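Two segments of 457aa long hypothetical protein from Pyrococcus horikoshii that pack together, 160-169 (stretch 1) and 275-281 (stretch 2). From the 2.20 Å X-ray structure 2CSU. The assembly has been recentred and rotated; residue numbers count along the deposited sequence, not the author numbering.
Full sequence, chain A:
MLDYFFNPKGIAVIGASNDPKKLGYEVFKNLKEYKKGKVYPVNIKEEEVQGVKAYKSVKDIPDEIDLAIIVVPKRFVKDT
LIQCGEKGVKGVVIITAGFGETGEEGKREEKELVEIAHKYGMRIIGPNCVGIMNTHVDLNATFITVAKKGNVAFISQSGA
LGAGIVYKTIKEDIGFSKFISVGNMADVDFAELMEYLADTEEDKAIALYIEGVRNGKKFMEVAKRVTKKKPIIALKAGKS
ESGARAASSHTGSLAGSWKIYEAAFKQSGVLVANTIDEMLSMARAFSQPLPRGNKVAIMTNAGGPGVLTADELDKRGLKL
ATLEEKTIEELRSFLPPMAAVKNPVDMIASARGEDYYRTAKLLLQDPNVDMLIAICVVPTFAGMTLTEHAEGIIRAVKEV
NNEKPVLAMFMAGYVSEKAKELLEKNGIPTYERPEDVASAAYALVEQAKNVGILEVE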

# COMPACT_ATOMS: atom_id res chain seq x y z
N ALA A 160 4.28 -19.05 -1.41
CA ALA A 160 5.13 -17.87 -1.60
C ALA A 160 4.30 -16.61 -1.38
O ALA A 160 4.76 -15.66 -0.75
CB ALA A 160 5.72 -17.87 -3.00
N LEU A 161 3.08 -16.61 -1.90
CA LEU A 161 2.20 -15.46 -1.70
C LEU A 161 1.89 -15.38 -0.20
O LEU A 161 1.84 -14.30 0.37
CB LEU A 161 0.90 -15.61 -2.47
CG LEU A 161 0.07 -14.35 -2.29
CD1 LEU A 161 0.84 -13.17 -2.91
CD2 LEU A 161 -1.30 -14.51 -2.95
N GLY A 162 1.68 -16.53 0.43
CA GLY A 162 1.41 -16.54 1.86
C GLY A 162 2.49 -15.80 2.64
O GLY A 162 2.21 -14.87 3.38
N ALA A 163 3.75 -16.20 2.47
CA ALA A 163 4.85 -15.54 3.16
C ALA A 163 4.90 -14.04 2.87
O ALA A 163 5.06 -13.22 3.79
CB ALA A 163 6.17 -16.19 2.77
N GLY A 164 4.77 -13.68 1.60
CA GLY A 164 4.83 -12.28 1.22
C GLY A 164 3.74 -11.44 1.86
O GLY A 164 3.95 -10.27 2.17
N ILE A 165 2.57 -12.04 2.03
CA ILE A 165 1.45 -11.33 2.64
C ILE A 165 1.72 -11.20 4.14
O ILE A 165 1.47 -10.15 4.72
CB ILE A 165 0.11 -12.07 2.31
CG1 ILE A 165 -0.27 -11.79 0.85
CG2 ILE A 165 -1.02 -11.61 3.23
CD1 ILE A 165 -1.48 -12.55 0.33
N VAL A 166 2.25 -12.25 4.76
CA VAL A 166 2.57 -12.18 6.18
C VAL A 166 3.53 -11.01 6.41
O VAL A 166 3.32 -10.20 7.31
CB VAL A 166 3.21 -13.51 6.65
CG1 VAL A 166 3.80 -13.35 8.04
CG2 VAL A 166 2.15 -14.60 6.67
N TYR A 167 4.57 -10.90 5.59
CA TYR A 167 5.52 -9.80 5.74
C TYR A 167 4.82 -8.48 5.50
O TYR A 167 5.12 -7.49 6.15
CB TYR A 167 6.70 -9.91 4.76
CG TYR A 167 7.38 -11.26 4.77
CD1 TYR A 167 7.33 -12.07 5.91
CD2 TYR A 167 8.07 -11.72 3.65
CE1 TYR A 167 7.94 -13.31 5.93
CE2 TYR A 167 8.69 -12.97 3.67
CZ TYR A 167 8.62 -13.76 4.81
OH TYR A 167 9.21 -14.99 4.84
N LYS A 168 3.90 -8.48 4.55
CA LYS A 168 3.16 -7.28 4.23
C LYS A 168 2.38 -6.78 5.43
O LYS A 168 2.55 -5.65 5.87
CB LYS A 168 2.20 -7.53 3.07
CG LYS A 168 1.42 -6.28 2.63
CD LYS A 168 0.53 -6.58 1.42
CE LYS A 168 0.17 -5.32 0.65
NZ LYS A 168 -0.70 -4.36 1.37
N THR A 169 1.51 -7.64 5.95
CA THR A 169 0.66 -7.32 7.10
C THR A 169 1.44 -6.92 8.35
O THR A 169 1.00 -6.05 9.11
CB THR A 169 -0.24 -8.50 7.45
OG1 THR A 169 0.55 -9.70 7.49
CG2 THR A 169 -1.35 -8.65 6.41
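Stretch 2, residues 275-281: TIDEMLS

The centre of the contact is Ile 276, set against one face of the helix formed by residues 160-169. Its CA-to-CB bond points toward that helix. CG2 of Ile 276 lies 3.9 Å from CG1 of Ile 165, and CD1 of Ile 276 lies 3.9 Å from CD1 of Leu 161. Both isoleucines have chi1 in the m well and chi2 in the t well. Leu 161 is t, p. Across the stretches, the CA atoms of Ile 165 and Ile 276 are 7.9 Å apart.

Ile 165 meets three residues of stretch 2. Besides Ile 276, it reaches Met 279, a selenomethionine, with CD1 of Ile 165 4.1 Å from CE of Met 279. It also reaches Leu 280, with CG2 of Ile 165 4.2 Å from CD2 of Leu 280. The residues 276, 279 and 280 fall on one face of their helix, as expected for a spacing of three and four. On the other helix, the CA-to-CB bonds of Leu 161, Ile 165 and Lys 168 point toward stretch 2. Gly 162, Ala 163, Val 166 and Tyr 167 make no contact with stretch 2.

Stretch 2 starts at Thr 275 in an extended conformation, with phi/psi of -142/166°. It is helical from Ile 276 to Ser 281 and continues beyond. Thr 275 is the N-cap: its OG1 accepts a hydrogen bond from N of Glu 278 at 3.0 Å. Stretch 1 is helical throughout, within a helix that extends past both ends. The N-to-C directions of the two helices differ by 64°, with a signed crossing angle of -64°. Their axes come no closer than 12.1 Å, and the contacts between them are made by side chains. The contact is modest, burying 327 Å² summed over both sides.

Further along, Leu 280 packs near Thr 169. CD1 of Leu 280 is 4.0 Å from CG2 of Thr 169, and their CA atoms are 8.7 Å apart.

Lys 168 links the apolar centre to the polar edge. CD of Lys 168 lies 4.1 Å from CG2 of Ile 276 and 4.4 Å from CD1 of Leu 280. The chain is t through chi3, and chi4 turns to m. At its end, NZ of Lys 168 forms a salt bridge with OD1 of Asp 277 at 2.9 Å, and donates a hydrogen bond to that oxygen. A weak second bond runs from NZ of Lys 168 to OD2 of Asp 277 at 3.0 Å. Asp 277 has its CA-to-CB bond sideways, but the end of its side chain comes nearer.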

# COMPACT_ATOMS: atom_id res chain seq x y z
N THR A 275 -7.74 -8.03 -5.49
CA THR A 275 -6.34 -7.77 -5.15
C THR A 275 -6.06 -8.22 -3.72
O THR A 275 -6.99 -8.49 -2.93
CB THR A 275 -5.94 -6.27 -5.23
OG1 THR A 275 -6.51 -5.57 -4.12
CG2 THR A 275 -6.40 -5.63 -6.54
N ILE A 276 -4.78 -8.32 -3.39
CA ILE A 276 -4.35 -8.71 -2.06
C ILE A 276 -4.96 -7.72 -1.08
O ILE A 276 -5.69 -8.12 -0.16
CB ILE A 276 -2.80 -8.68 -1.99
CG1 ILE A 276 -2.23 -9.82 -2.83
CG2 ILE A 276 -2.32 -8.82 -0.54
CD1 ILE A 276 -0.73 -9.66 -3.18
N ASP A 277 -4.69 -6.44 -1.29
CA ASP A 277 -5.19 -5.39 -0.43
C ASP A 277 -6.69 -5.40 -0.21
O ASP A 277 -7.16 -5.14 0.90
CB ASP A 277 -4.72 -4.02 -0.93
CG ASP A 277 -3.40 -3.60 -0.29
OD1 ASP A 277 -3.38 -3.43 0.94
OD2 ASP A 277 -2.38 -3.46 -1.00
N GLU A 278 -7.46 -5.72 -1.25
CA GLU A 278 -8.91 -5.78 -1.10
C GLU A 278 -9.28 -6.94 -0.20
O GLU A 278 -10.13 -6.81 0.67
CB GLU A 278 -9.60 -5.96 -2.46
CG GLU A 278 -9.44 -4.79 -3.42
CD GLU A 278 -10.29 -4.95 -4.68
OE1 GLU A 278 -11.00 -5.98 -4.81
OE2 GLU A 278 -10.25 -4.05 -5.54
N MSE A 279 -8.65 -8.09 -0.44
CA MSE A 279 -8.90 -9.30 0.34
C MSE A 279 -8.68 -9.00 1.83
O MSE A 279 -9.51 -9.31 2.67
CB MSE A 279 -7.96 -10.45 -0.11
CG MSE A 279 -8.14 -11.81 0.63
SE MSE A 279 -6.83 -13.07 0.40
CE MSE A 279 -5.46 -12.22 1.23
N LEU A 280 -7.53 -8.40 2.13
CA LEU A 280 -7.18 -8.06 3.50
C LEU A 280 -8.05 -6.96 4.07
O LEU A 280 -8.46 -7.03 5.23
CB LEU A 280 -5.72 -7.61 3.57
CG LEU A 280 -4.65 -8.65 3.22
CD1 LEU A 280 -3.32 -7.95 3.05
CD2 LEU A 280 -4.58 -9.71 4.30
N SER A 281 -8.32 -5.94 3.27
CA SER A 281 -9.12 -4.81 3.72
C SER A 281 -10.55 -5.25 4.04
O SER A 281 -11.14 -4.80 5.03
CB SER A 281 -9.14 -3.70 2.67
OG SER A 281 -7.82 -3.32 2.28